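Local coordinates for 2-dehydropantoate 2-reductase (Enterococcus faecium, PDB 3WFI), which is a D-mandelate dehydrogenase of the ketopantoate reductase family that binds NAD and probably interconverts 2-hydroxy and 2-keto acids, at residues Tyr123-Trp129 and Ser144-Gln150; Met1-Gly7 and Val71-Phe77. All blocks are in the same frame, centred on the assembly; numbering follows the deposited sequence.

Contact 1. Residues Tyr123-Trp129 and Ser144-Gln150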
# COMPACT_ATOMS: atom_id res chain seq x y z
N TYR B 123 -23.94 23.49 -4.89
CA TYR B 123 -22.99 24.32 -5.61
C TYR B 123 -21.63 24.20 -4.92
O TYR B 123 -21.55 24.04 -3.70
CB TYR B 123 -23.46 25.78 -5.66
CG TYR B 123 -24.83 25.94 -6.31
CD1 TYR B 123 -24.94 26.26 -7.65
CD2 TYR B 123 -25.99 25.75 -5.57
CE1 TYR B 123 -26.18 26.38 -8.25
CE2 TYR B 123 -27.24 25.87 -6.15
CZ TYR B 123 -27.33 26.20 -7.49
OH TYR B 123 -28.55 26.31 -8.08
N ILE B 124 -20.57 24.24 -5.71
CA ILE B 124 -19.21 24.10 -5.19
C ILE B 124 -18.43 25.35 -5.56
O ILE B 124 -18.62 25.90 -6.65
CB ILE B 124 -18.51 22.86 -5.77
CG1 ILE B 124 -18.67 22.78 -7.29
CG2 ILE B 124 -19.07 21.61 -5.13
CD1 ILE B 124 -17.71 21.81 -7.95
N GLY B 125 -17.56 25.80 -4.66
CA GLY B 125 -16.79 26.99 -4.93
C GLY B 125 -15.46 27.11 -4.20
O GLY B 125 -15.13 26.32 -3.32
N ASN B 126 -14.70 28.12 -4.60
CA ASN B 126 -13.44 28.48 -3.97
C ASN B 126 -13.56 29.91 -3.53
O ASN B 126 -14.16 30.71 -4.23
CB ASN B 126 -12.27 28.36 -4.96
CG ASN B 126 -12.01 26.92 -5.39
OD1 ASN B 126 -11.53 26.67 -6.49
ND2 ASN B 126 -12.32 25.98 -4.51
N THR B 127 -12.98 30.24 -2.38
CA THR B 127 -12.91 31.63 -1.94
C THR B 127 -11.45 32.06 -1.83
O THR B 127 -10.61 31.31 -1.33
CB THR B 127 -13.65 31.87 -0.61
OG1 THR B 127 -13.37 33.21 -0.16
CG2 THR B 127 -13.21 30.88 0.47
N MET B 128 -11.15 33.26 -2.32
CA MET B 128 -9.80 33.81 -2.27
C MET B 128 -9.69 34.98 -1.29
O MET B 128 -8.66 35.65 -1.22
CB MET B 128 -9.32 34.21 -3.68
CG MET B 128 -8.61 33.07 -4.41
SD MET B 128 -9.47 32.17 -5.72
CE MET B 128 -11.17 32.06 -5.18
N TRP B 129 -10.75 35.21 -0.52
CA TRP B 129 -10.73 36.17 0.58
C TRP B 129 -9.82 35.69 1.70
O TRP B 129 -9.57 34.49 1.80
CB TRP B 129 -12.16 36.37 1.13
CG TRP B 129 -13.03 37.10 0.19
CD1 TRP B 129 -13.91 36.57 -0.72
CD2 TRP B 129 -13.10 38.52 0.03
NE1 TRP B 129 -14.52 37.57 -1.42
CE2 TRP B 129 -14.05 38.78 -0.98
CE3 TRP B 129 -12.45 39.60 0.64
CZ2 TRP B 129 -14.37 40.08 -1.39
CZ3 TRP B 129 -12.78 40.89 0.24
CH2 TRP B 129 -13.73 41.12 -0.77
N SER B 144 -8.69 42.53 -0.16
CA SER B 144 -9.64 42.15 -1.18
C SER B 144 -9.70 40.62 -1.30
O SER B 144 -9.11 39.86 -0.52
CB SER B 144 -9.29 42.87 -2.51
OG SER B 144 -8.11 42.36 -3.11
N GLY B 145 -10.48 40.19 -2.28
CA GLY B 145 -10.68 38.77 -2.51
C GLY B 145 -11.72 38.52 -3.59
O GLY B 145 -12.14 39.44 -4.29
N SER B 146 -12.11 37.26 -3.73
CA SER B 146 -13.12 36.86 -4.71
C SER B 146 -13.66 35.46 -4.41
O SER B 146 -13.13 34.74 -3.56
CB SER B 146 -12.52 36.85 -6.12
OG SER B 146 -11.59 35.79 -6.24
N VAL B 147 -14.73 35.11 -5.11
CA VAL B 147 -15.33 33.79 -5.02
C VAL B 147 -15.63 33.30 -6.42
O VAL B 147 -16.11 34.06 -7.27
CB VAL B 147 -16.65 33.82 -4.19
CG1 VAL B 147 -17.28 32.44 -4.14
CG2 VAL B 147 -16.39 34.34 -2.78
N GLU B 148 -15.36 32.03 -6.66
CA GLU B 148 -15.72 31.36 -7.90
C GLU B 148 -16.54 30.14 -7.53
O GLU B 148 -16.18 29.43 -6.59
CB GLU B 148 -14.50 30.95 -8.72
CG GLU B 148 -13.63 32.13 -9.15
CD GLU B 148 -12.53 31.73 -10.12
OE1 GLU B 148 -12.23 30.53 -10.23
OE2 GLU B 148 -11.97 32.64 -10.77
N LEU B 149 -17.63 29.90 -8.26
CA LEU B 149 -18.55 28.82 -7.90
C LEU B 149 -19.21 28.19 -9.11
O LEU B 149 -19.32 28.81 -10.17
CB LEU B 149 -19.60 29.30 -6.88
CG LEU B 149 -20.63 30.36 -7.31
CD1 LEU B 149 -21.80 29.73 -8.06
CD2 LEU B 149 -21.15 31.12 -6.10
N GLN B 150 -19.66 26.95 -8.93
CA GLN B 150 -20.24 26.16 -10.00
C GLN B 150 -21.39 25.30 -9.50
O GLN B 150 -21.36 24.78 -8.39
CB GLN B 150 -19.17 25.24 -10.59
CG GLN B 150 -19.63 24.52 -11.85
CD GLN B 150 -18.51 23.78 -12.55
OE1 GLN B 150 -17.40 23.66 -12.04
NE2 GLN B 150 -18.80 23.32 -13.77
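In the Rossmann-type domain's mixed sheet, strand 122-127 pairs antiparallel with 147-151, where the sheet reverses direction; the axes of 123-127 and 147-150 approach to 4.5 Å at 161°. Backbone hydrogen bonds set the register. I124 and Q150 exchange a pair (I124 N to Q150 O 2.8 Å, Q150 N to I124 O 2.7 Å), as do N126 and E148 (N126 N to E148 O 2.8 Å, E148 N to N126 O 3.0 Å); M128 N continues to S146 O at 2.8 Å. Between these, G125 faces L149 as a non-hydrogen-bonded pair with CA atoms 3.9 Å apart, a closeness a CB on G125 would prevent.

Helix side chains cover both faces: F15 of helix 10-21 touches T127 and V147, I180 of helix 180-191 touches I124 and Q150. The N126 side chain sits beside N105, an NAD(+)-binding residue. Beyond the paired strands, W129 turns its indole over glycine, a CH-pi contact with G145 CA 3.6 Å from the centroid of the W129 six-membered ring.

Contact 2. Residues Met1-Gly7 and Val71-Phe77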
# COMPACT_ATOMS: atom_id res chain seq x y z
N MET B 1 -32.33 36.82 0.80
CA MET B 1 -32.14 35.40 1.23
C MET B 1 -32.09 35.25 2.75
O MET B 1 -31.62 36.14 3.46
CB MET B 1 -30.85 34.82 0.62
CG MET B 1 -30.88 34.63 -0.89
SD MET B 1 -29.47 33.68 -1.50
CE MET B 1 -28.14 34.87 -1.30
N LYS B 2 -32.59 34.12 3.23
CA LYS B 2 -32.25 33.63 4.56
C LYS B 2 -31.06 32.70 4.39
O LYS B 2 -31.16 31.69 3.68
CB LYS B 2 -33.42 32.87 5.19
CG LYS B 2 -34.58 33.75 5.65
CD LYS B 2 -35.75 32.86 6.09
CE LYS B 2 -37.12 33.51 6.10
NZ LYS B 2 -37.20 34.56 7.15
N ILE B 3 -29.95 33.04 5.02
CA ILE B 3 -28.69 32.32 4.82
C ILE B 3 -28.17 31.78 6.14
O ILE B 3 -28.16 32.50 7.15
CB ILE B 3 -27.63 33.25 4.20
CG1 ILE B 3 -28.20 33.96 2.97
CG2 ILE B 3 -26.36 32.49 3.87
CD1 ILE B 3 -27.32 35.09 2.46
N ALA B 4 -27.82 30.51 6.17
CA ALA B 4 -27.12 29.93 7.31
C ALA B 4 -25.64 29.80 6.96
O ALA B 4 -25.29 29.32 5.88
CB ALA B 4 -27.70 28.57 7.67
N ILE B 5 -24.80 30.25 7.88
CA ILE B 5 -23.36 30.10 7.78
C ILE B 5 -22.97 28.94 8.68
O ILE B 5 -22.94 29.09 9.90
CB ILE B 5 -22.63 31.38 8.22
CG1 ILE B 5 -23.14 32.61 7.45
CG2 ILE B 5 -21.12 31.24 8.03
CD1 ILE B 5 -22.86 32.59 5.97
N ALA B 6 -22.72 27.78 8.08
CA ALA B 6 -22.44 26.53 8.81
C ALA B 6 -20.94 26.44 9.01
O ALA B 6 -20.21 25.92 8.16
CB ALA B 6 -22.93 25.33 8.04
N GLY B 7 -20.49 27.00 10.14
CA GLY B 7 -19.07 27.18 10.42
C GLY B 7 -18.75 28.66 10.46
O GLY B 7 -18.47 29.28 9.42
N VAL B 71 -33.93 27.99 6.00
CA VAL B 71 -33.14 28.93 5.20
C VAL B 71 -33.19 28.61 3.73
O VAL B 71 -33.46 27.47 3.34
CB VAL B 71 -31.65 28.99 5.64
CG1 VAL B 71 -31.55 29.46 7.07
CG2 VAL B 71 -30.96 27.64 5.47
N ASP B 72 -32.90 29.63 2.92
CA ASP B 72 -32.83 29.51 1.47
C ASP B 72 -31.45 29.01 1.03
O ASP B 72 -31.31 28.37 -0.01
CB ASP B 72 -33.09 30.88 0.80
CG ASP B 72 -34.41 31.50 1.22
OD1 ASP B 72 -35.46 30.82 1.12
OD2 ASP B 72 -34.40 32.67 1.65
N LEU B 73 -30.44 29.33 1.82
CA LEU B 73 -29.07 29.01 1.44
C LEU B 73 -28.24 28.66 2.65
O LEU B 73 -28.29 29.35 3.67
CB LEU B 73 -28.45 30.20 0.71
CG LEU B 73 -26.95 30.14 0.37
CD1 LEU B 73 -26.67 29.11 -0.71
CD2 LEU B 73 -26.50 31.52 -0.09
N ILE B 74 -27.47 27.58 2.53
CA ILE B 74 -26.46 27.22 3.51
C ILE B 74 -25.10 27.36 2.83
O ILE B 74 -24.84 26.76 1.78
CB ILE B 74 -26.65 25.78 4.01
CG1 ILE B 74 -28.04 25.60 4.62
CG2 ILE B 74 -25.57 25.39 5.01
CD1 ILE B 74 -28.38 24.15 4.93
N ILE B 75 -24.21 28.14 3.44
CA ILE B 75 -22.82 28.23 3.00
C ILE B 75 -21.96 27.48 4.01
O ILE B 75 -21.94 27.80 5.20
CB ILE B 75 -22.33 29.68 2.86
CG1 ILE B 75 -23.35 30.51 2.09
CG2 ILE B 75 -20.97 29.72 2.16
CD1 ILE B 75 -22.96 31.97 1.91
N LEU B 76 -21.25 26.45 3.53
CA LEU B 76 -20.52 25.53 4.38
C LEU B 76 -19.06 25.94 4.52
O LEU B 76 -18.36 26.08 3.51
CB LEU B 76 -20.55 24.11 3.78
CG LEU B 76 -21.91 23.40 3.70
CD1 LEU B 76 -21.79 22.18 2.81
CD2 LEU B 76 -22.40 23.00 5.07
N PHE B 77 -18.63 26.13 5.77
CA PHE B 77 -17.23 26.38 6.12
C PHE B 77 -16.81 25.38 7.21
O PHE B 77 -16.33 25.78 8.27
CB PHE B 77 -17.04 27.79 6.69
CG PHE B 77 -17.33 28.88 5.70
CD1 PHE B 77 -16.36 29.28 4.80
CD2 PHE B 77 -18.58 29.49 5.66
CE1 PHE B 77 -16.63 30.27 3.87
CE2 PHE B 77 -18.85 30.49 4.73
CZ PHE B 77 -17.87 30.88 3.84
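Two neighbouring parallel strands of the Rossmann fold, 2-6 and 71-76, run side by side in the middle of the sheet, with 2-6 and 73-76 at 21°. Their backbones bond in the staggered parallel fashion: A4 N to L73 O at 2.8 Å, I75 N to A4 O at 2.9 Å, A6 N to I75 O at 3.0 Å and F77 N to A6 O at 2.9 Å. The chain turns a corner at D72, and K2 O receives both D72 N (2.8 Å) and L73 N (3.1 Å). The D72 side chain, chi1 m, points toward the other strand and lets OD2 take K2 N at 2.8 Å; its OD1 pairs with K95, while K2 NZ leads away to E25.

On the face carrying I3, I5, L73 and I75, branched side chains interlock beneath helix 10-21, where L19 touches I3 and I75. I3 and I75 both have chi1 m; with I75 chi2 t, I75 CD1 lies 4.0 Å from I3 CG2. I5 instead turns chi2 to m, so that I5 CD1 swings across to 4.1 Å from I75 CD1. L73 takes the t,p rotamer, and its CD2 meets M1 CE at 3.9 Å.

The other face pairs small with large: A6, I74 and L76 pack on helix 80-90. Separately, A4 CB lies 4.0 Å from V71 CG1. At the C-terminal end G7, the first glycine of a GxGxxG sequence consistent with dinucleotide binding, has phi 114°, which calls for glycine, and G7 O lies 3.4 Å from F77 CB.

Both contacts belong to one sheet, with strand 98-102 lying between strands 71-76 and 122-127; their centres are 15 Å apart, and their nearest atoms, about 5 Å apart, do not touch. Contact 2 is the more deeply buried: parallel strands near the middle of the sheet, with aliphatic side chains packed between helices 10-21 and 80-90. Contact 1 lies towards one side of the sheet, is antiparallel and only partly buried, and has more polar and exposed residues, including S144 and M128. Helix 10-21 covers parts of both: its F15 meets T127 and V147 in contact 1 and the F77 ring edge-to-face in contact 2, and its NAD(+)-binding M11 touches W129 and F77.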